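Local atomic coordinates of N-deoxyribosyltransferase (Bacillus psychrosaccharolyticus, PDB entry 6EVS), a protein that probably catalyses transfer of the 2'-deoxyribosyl group between nucleobases, a reaction suited to the synthesis of modified nucleosides. Residues A[2-10]-A[62-72]. Residues are numbered along the deposited sequence; the frame is centred on the assembly and turned at random.
Sequences AKIYLASPF and HIKWADITFGI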
ATOM      1  N   ALA A   2     -17.285  11.693 -10.266  1.00 33.47           N
ATOM      2  CA  ALA A   2     -16.291  10.726  -9.824  1.00 36.37           C
ATOM      3  C   ALA A   2     -16.109   9.622 -10.870  1.00 33.49           C
ATOM      4  O   ALA A   2     -17.031   9.348 -11.647  1.00 35.69           O
ATOM      5  CB  ALA A   2     -16.701  10.117  -8.488  1.00 28.87           C
ATOM      6  N   LYS A   3     -14.926   9.004 -10.886  1.00 28.01           N
ATOM      7  CA  LYS A   3     -14.711   7.773 -11.633  1.00 29.41           C
ATOM      8  C   LYS A   3     -15.158   6.596 -10.772  1.00 30.87           C
ATOM      9  O   LYS A   3     -14.786   6.500  -9.593  1.00 23.96           O
ATOM     10  CB  LYS A   3     -13.239   7.617 -12.030  1.00 30.23           C
ATOM     11  CG  LYS A   3     -12.639   8.844 -12.712  1.00 31.70           C
ATOM     12  CD  LYS A   3     -11.159   8.622 -13.060  1.00 37.59           C
ATOM     13  CE  LYS A   3     -10.214   9.197 -12.015  1.00 39.13           C
ATOM     14  NZ  LYS A   3      -8.779   8.807 -12.267  1.00 43.13           N
ATOM     15  N   ILE A   4     -15.966   5.708 -11.349  1.00 29.98           N
ATOM     16  CA  ILE A   4     -16.597   4.641 -10.582  1.00 22.41           C
ATOM     17  C   ILE A   4     -16.340   3.308 -11.266  1.00 30.16           C
ATOM     18  O   ILE A   4     -16.580   3.170 -12.471  1.00 30.53           O
ATOM     19  CB  ILE A   4     -18.109   4.873 -10.425  1.00 28.40           C
ATOM     20  CG1 ILE A   4     -18.384   6.171  -9.638  1.00 24.94           C
ATOM     21  CG2 ILE A   4     -18.752   3.647  -9.764  1.00 24.94           C
ATOM     22  CD1 ILE A   4     -19.905   6.441  -9.433  1.00 30.78           C
ATOM     23  N   TYR A   5     -15.848   2.333 -10.499  1.00 22.35           N
ATOM     24  CA  TYR A   5     -15.761   0.961 -10.983  1.00 24.68           C
ATOM     25  C   TYR A   5     -17.023   0.213 -10.585  1.00 26.40           C
ATOM     26  O   TYR A   5     -17.304   0.086  -9.388  1.00 24.78           O
ATOM     27  CB  TYR A   5     -14.539   0.263 -10.392  1.00 27.07           C
ATOM     28  CG  TYR A   5     -14.287  -1.123 -10.962  1.00 27.02           C
ATOM     29  CD1 TYR A   5     -13.443  -1.302 -12.070  1.00 29.44           C
ATOM     30  CD2 TYR A   5     -14.888  -2.255 -10.405  1.00 25.59           C
ATOM     31  CE1 TYR A   5     -13.216  -2.589 -12.609  1.00 34.35           C
ATOM     32  CE2 TYR A   5     -14.660  -3.522 -10.926  1.00 29.30           C
ATOM     33  CZ  TYR A   5     -13.837  -3.686 -12.030  1.00 25.40           C
ATOM     34  OH  TYR A   5     -13.608  -4.961 -12.504  1.00 24.47           O
ATOM     35  N   LEU A   6     -17.744  -0.342 -11.567  1.00 24.16           N
ATOM     36  CA  LEU A   6     -19.020  -1.019 -11.272  1.00 23.52           C
ATOM     37  C   LEU A   6     -18.729  -2.502 -11.078  1.00 23.35           C
ATOM     38  O   LEU A   6     -18.522  -3.238 -12.050  1.00 26.09           O
ATOM     39  CB  LEU A   6     -20.019  -0.765 -12.390  1.00 28.47           C
ATOM     40  CG  LEU A   6     -21.383  -1.433 -12.286  1.00 30.10           C
ATOM     41  CD1 LEU A   6     -22.027  -1.073 -10.944  1.00 26.78           C
ATOM     42  CD2 LEU A   6     -22.229  -0.976 -13.456  1.00 32.54           C
ATOM     43  N   ALA A   7     -18.669  -2.945  -9.819  1.00 22.49           N
ATOM     44  CA  ALA A   7     -18.404  -4.349  -9.495  1.00 23.94           C
ATOM     45  C   ALA A   7     -19.726  -5.117  -9.379  1.00 27.70           C
ATOM     46  O   ALA A   7     -20.479  -4.939  -8.416  1.00 26.76           O
ATOM     47  CB  ALA A   7     -17.610  -4.481  -8.196  1.00 22.43           C
ATOM     48  N   SER A   8     -19.966  -6.039 -10.314  1.00 23.35           N
ATOM     49  CA  SER A   8     -21.193  -6.833 -10.288  1.00 24.51           C
ATOM     50  C   SER A   8     -21.053  -8.015 -11.237  1.00 25.67           C
ATOM     51  O   SER A   8     -20.363  -7.899 -12.256  1.00 28.80           O
ATOM     52  CB  SER A   8     -22.410  -5.999 -10.701  1.00 26.25           C
ATOM     53  OG  SER A   8     -23.559  -6.858 -10.917  1.00 31.14           O
ATOM     54  N   PRO A   9     -21.696  -9.150 -10.965  1.00 27.35           N
ATOM     55  CA  PRO A   9     -21.820 -10.175 -12.002  1.00 33.49           C
ATOM     56  C   PRO A   9     -22.683  -9.655 -13.141  1.00 36.02           C
ATOM     57  O   PRO A   9     -23.419  -8.678 -12.995  1.00 32.21           O
ATOM     58  CB  PRO A   9     -22.494 -11.349 -11.276  1.00 39.22           C
ATOM     59  CG  PRO A   9     -23.267 -10.709 -10.151  1.00 30.53           C
ATOM     60  CD  PRO A   9     -22.379  -9.535  -9.716  1.00 28.43           C
ATOM     61  N   PHE A  10     -22.586 -10.324 -14.297  1.00 31.06           N
ATOM     62  CA  PHE A  10     -23.359  -9.919 -15.473  1.00 38.30           C
ATOM     63  C   PHE A  10     -23.603 -11.131 -16.357  1.00 42.40           C
ATOM     64  O   PHE A  10     -23.480 -11.066 -17.584  1.00 39.74           O
ATOM     65  CB  PHE A  10     -22.673  -8.791 -16.253  1.00 38.41           C
ATOM     66  CG  PHE A  10     -21.206  -9.018 -16.516  1.00 32.43           C
ATOM     67  CD1 PHE A  10     -20.779  -9.568 -17.720  1.00 34.09           C
ATOM     68  CD2 PHE A  10     -20.255  -8.663 -15.572  1.00 33.59           C
ATOM     69  CE1 PHE A  10     -19.434  -9.772 -17.977  1.00 38.72           C
ATOM     70  CE2 PHE A  10     -18.905  -8.852 -15.817  1.00 32.96           C
ATOM     71  CZ  PHE A  10     -18.489  -9.414 -17.023  1.00 36.57           C
ATOM     72  N   HIS A  62      -8.553  -0.708 -13.732  1.00 24.37           N
ATOM     73  CA  HIS A  62      -9.650   0.243 -13.636  1.00 24.47           C
ATOM     74  C   HIS A  62     -10.211   0.356 -12.220  1.00 27.72           C
ATOM     75  O   HIS A  62     -10.821   1.380 -11.891  1.00 26.32           O
ATOM     76  CB  HIS A  62     -10.743  -0.098 -14.643  1.00 25.67           C
ATOM     77  CG  HIS A  62     -10.446   0.434 -16.007  1.00 28.21           C
ATOM     78  ND1 HIS A  62      -9.675  -0.256 -16.918  1.00 28.49           N
ATOM     79  CD2 HIS A  62     -10.753   1.616 -16.592  1.00 29.29           C
ATOM     80  CE1 HIS A  62      -9.575   0.454 -18.030  1.00 32.43           C
ATOM     81  NE2 HIS A  62     -10.207   1.600 -17.855  1.00 30.60           N
ATOM     82  N   ILE A  63      -9.993  -0.641 -11.367  1.00 23.97           N
ATOM     83  CA  ILE A  63     -10.260  -0.424  -9.947  1.00 24.00           C
ATOM     84  C   ILE A  63      -9.289   0.605  -9.399  1.00 31.90           C
ATOM     85  O   ILE A  63      -9.668   1.493  -8.623  1.00 24.97           O
ATOM     86  CB  ILE A  63     -10.165  -1.740  -9.152  1.00 24.47           C
ATOM     87  CG1 ILE A  63     -11.120  -2.803  -9.690  1.00 23.96           C
ATOM     88  CG2 ILE A  63     -10.433  -1.478  -7.669  1.00 32.32           C
ATOM     89  CD1 ILE A  63     -11.012  -4.084  -8.877  1.00 31.07           C
ATOM     90  N   LYS A  64      -8.020   0.506  -9.805  1.00 26.44           N
ATOM     91  CA  LYS A  64      -7.004   1.462  -9.360  1.00 27.59           C
ATOM     92  C   LYS A  64      -7.272   2.863  -9.901  1.00 26.16           C
ATOM     93  O   LYS A  64      -7.032   3.863  -9.201  1.00 26.20           O
ATOM     94  CB  LYS A  64      -5.625   0.967  -9.783  1.00 29.88           C
ATOM     95  CG  LYS A  64      -5.136  -0.199  -8.952  1.00 32.52           C
ATOM     96  CD  LYS A  64      -4.102  -1.026  -9.694  1.00 42.29           C
ATOM     97  CE  LYS A  64      -3.613  -2.161  -8.808  1.00 46.01           C
ATOM     98  NZ  LYS A  64      -2.430  -2.872  -9.364  1.00 45.25           N
ATOM     99  N   TRP A  65      -7.765   2.953 -11.145  1.00 23.12           N
ATOM    100  CA  TRP A  65      -8.098   4.236 -11.768  1.00 28.00           C
ATOM    101  C   TRP A  65      -9.313   4.907 -11.119  1.00 26.91           C
ATOM    102  O   TRP A  65      -9.415   6.141 -11.118  1.00 24.81           O
ATOM    103  CB  TRP A  65      -8.323   3.989 -13.261  1.00 25.94           C
ATOM    104  CG  TRP A  65      -9.234   4.903 -14.063  1.00 31.12           C
ATOM    105  CD1 TRP A  65      -8.847   5.946 -14.872  1.00 33.71           C
ATOM    106  CD2 TRP A  65     -10.671   4.811 -14.188  1.00 36.95           C
ATOM    107  NE1 TRP A  65      -9.950   6.504 -15.483  1.00 35.27           N
ATOM    108  CE2 TRP A  65     -11.080   5.833 -15.077  1.00 43.38           C
ATOM    109  CE3 TRP A  65     -11.647   3.954 -13.647  1.00 33.48           C
ATOM    110  CZ2 TRP A  65     -12.434   6.043 -15.416  1.00 45.12           C
ATOM    111  CZ3 TRP A  65     -13.001   4.164 -13.985  1.00 34.37           C
ATOM    112  CH2 TRP A  65     -13.376   5.203 -14.855  1.00 39.25           C
ATOM    113  N   ALA A  66     -10.235   4.115 -10.572  1.00 23.78           N
ATOM    114  CA  ALA A  66     -11.498   4.623 -10.052  1.00 26.85           C
ATOM    115  C   ALA A  66     -11.299   5.393  -8.742  1.00 28.99           C
ATOM    116  O   ALA A  66     -10.389   5.100  -7.964  1.00 26.07           O
ATOM    117  CB  ALA A  66     -12.459   3.462  -9.789  1.00 25.92           C
ATOM    118  N   ASP A  67     -12.182   6.380  -8.506  1.00 25.74           N
ATOM    119  CA  ASP A  67     -12.307   7.030  -7.197  1.00 28.38           C
ATOM    120  C   ASP A  67     -13.075   6.169  -6.207  1.00 28.07           C
ATOM    121  O   ASP A  67     -12.775   6.170  -5.003  1.00 25.27           O
ATOM    122  CB  ASP A  67     -13.027   8.372  -7.340  1.00 26.47           C
ATOM    123  CG  ASP A  67     -12.265   9.344  -8.232  1.00 31.89           C
ATOM    124  OD1 ASP A  67     -12.899   9.937  -9.154  1.00 33.13           O
ATOM    125  OD2 ASP A  67     -11.018   9.448  -8.035  1.00 35.50           O
ATOM    126  N   ILE A  68     -14.080   5.444  -6.706  1.00 25.93           N
ATOM    127  CA  ILE A  68     -15.070   4.743  -5.897  1.00 24.67           C
ATOM    128  C   ILE A  68     -15.373   3.423  -6.597  1.00 27.10           C
ATOM    129  O   ILE A  68     -15.495   3.383  -7.828  1.00 26.17           O
ATOM    130  CB  ILE A  68     -16.384   5.542  -5.774  1.00 29.51           C
ATOM    131  CG1 ILE A  68     -16.177   6.872  -5.045  1.00 27.80           C
ATOM    132  CG2 ILE A  68     -17.515   4.683  -5.150  1.00 28.77           C
ATOM    133  CD1 ILE A  68     -17.291   7.859  -5.338  1.00 32.50           C
ATOM    134  N   THR A  69     -15.519   2.358  -5.825  1.00 24.27           N
ATOM    135  CA  THR A  69     -16.026   1.096  -6.336  1.00 25.08           C
ATOM    136  C   THR A  69     -17.474   0.920  -5.896  1.00 29.48           C
ATOM    137  O   THR A  69     -17.771   0.887  -4.693  1.00 23.43           O
ATOM    138  CB  THR A  69     -15.206  -0.095  -5.872  1.00 21.55           C
ATOM    139  OG1 THR A  69     -13.898  -0.019  -6.454  1.00 20.99           O
ATOM    140  CG2 THR A  69     -15.938  -1.473  -6.244  1.00 26.34           C
ATOM    141  N   PHE A  70     -18.378   0.787  -6.870  1.00 24.55           N
ATOM    142  CA  PHE A  70     -19.812   0.631  -6.618  1.00 25.87           C
ATOM    143  C   PHE A  70     -20.178  -0.815  -6.921  1.00 33.02           C
ATOM    144  O   PHE A  70     -20.065  -1.253  -8.067  1.00 28.98           O
ATOM    145  CB  PHE A  70     -20.613   1.601  -7.489  1.00 27.26           C
ATOM    146  CG  PHE A  70     -22.085   1.667  -7.146  1.00 30.49           C
ATOM    147  CD1 PHE A  70     -22.605   2.754  -6.455  1.00 36.70           C
ATOM    148  CD2 PHE A  70     -22.950   0.647  -7.535  1.00 33.44           C
ATOM    149  CE1 PHE A  70     -23.956   2.810  -6.134  1.00 42.19           C
ATOM    150  CE2 PHE A  70     -24.301   0.706  -7.215  1.00 37.55           C
ATOM    151  CZ  PHE A  70     -24.800   1.792  -6.520  1.00 41.01           C
ATOM    152  N   GLY A  71     -20.603  -1.555  -5.901  1.00 29.94           N
ATOM    153  CA  GLY A  71     -20.850  -2.981  -6.025  1.00 28.97           C
ATOM    154  C   GLY A  71     -22.337  -3.277  -6.006  1.00 29.64           C
ATOM    155  O   GLY A  71     -23.125  -2.521  -5.428  1.00 31.49           O
ATOM    156  N   ILE A  72     -22.726  -4.378  -6.654  1.00 30.44           N
ATOM    157  CA  ILE A  72     -24.097  -4.879  -6.591  1.00 32.79           C
ATOM    158  C   ILE A  72     -24.045  -6.300  -6.037  1.00 35.65           C
ATOM    159  O   ILE A  72     -23.411  -7.181  -6.630  1.00 34.86           O
ATOM    160  CB  ILE A  72     -24.789  -4.846  -7.963  1.00 37.30           C
ATOM    161  CG1 ILE A  72     -24.797  -3.419  -8.516  1.00 41.81           C
ATOM    162  CG2 ILE A  72     -26.220  -5.450  -7.867  1.00 37.27           C
ATOM    163  CD1 ILE A  72     -25.272  -3.322  -9.957  1.00 44.31           C
TER
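Lys3 O takes two backbone N-H groups where the helix ending at Trp65 turns into strand 68-72: Asp67 N at 2.8 Å stands 40° above the carbonyl plane, and Ile68 N comes almost straight on. The same turn returns a bond, since Asp67 OD1 receives Lys3 N at 2.8 Å on the anti side but tilted out of the carboxylate plane, with a nearly linear N-H...O angle of 169°. The Lys3 side chain runs over one face of the Trp65 indole, CD lying 3.7 Å from the centroid of the five-membered ring (CH-pi). A bend at chi3 (-97°) then lets NZ reach Trp65 O at 3.0 Å while keeping a cation-pi position over that ring. Beyond this turn, strand 3-7 pairs in parallel with 68-72, the middle strand of a five-stranded sheet of order 2-1-3-4-5, the alpha/beta core of the family; hydrogen bonds from Tyr5 N to Ile68 O and from Phe70 N to Tyr5 O carry the pairing on, through Ala7 to Ile72 N. On the helix 49-65 side, Ile63 CG1 sits 3.5 Å from the Tyr5 ring centroid, almost along its normal, while Tyr5 OH is hydrogen-bonded to Glu85 OE2. On the other face, Ile4 CG2 packs 3.6 Å from Phe70 CB.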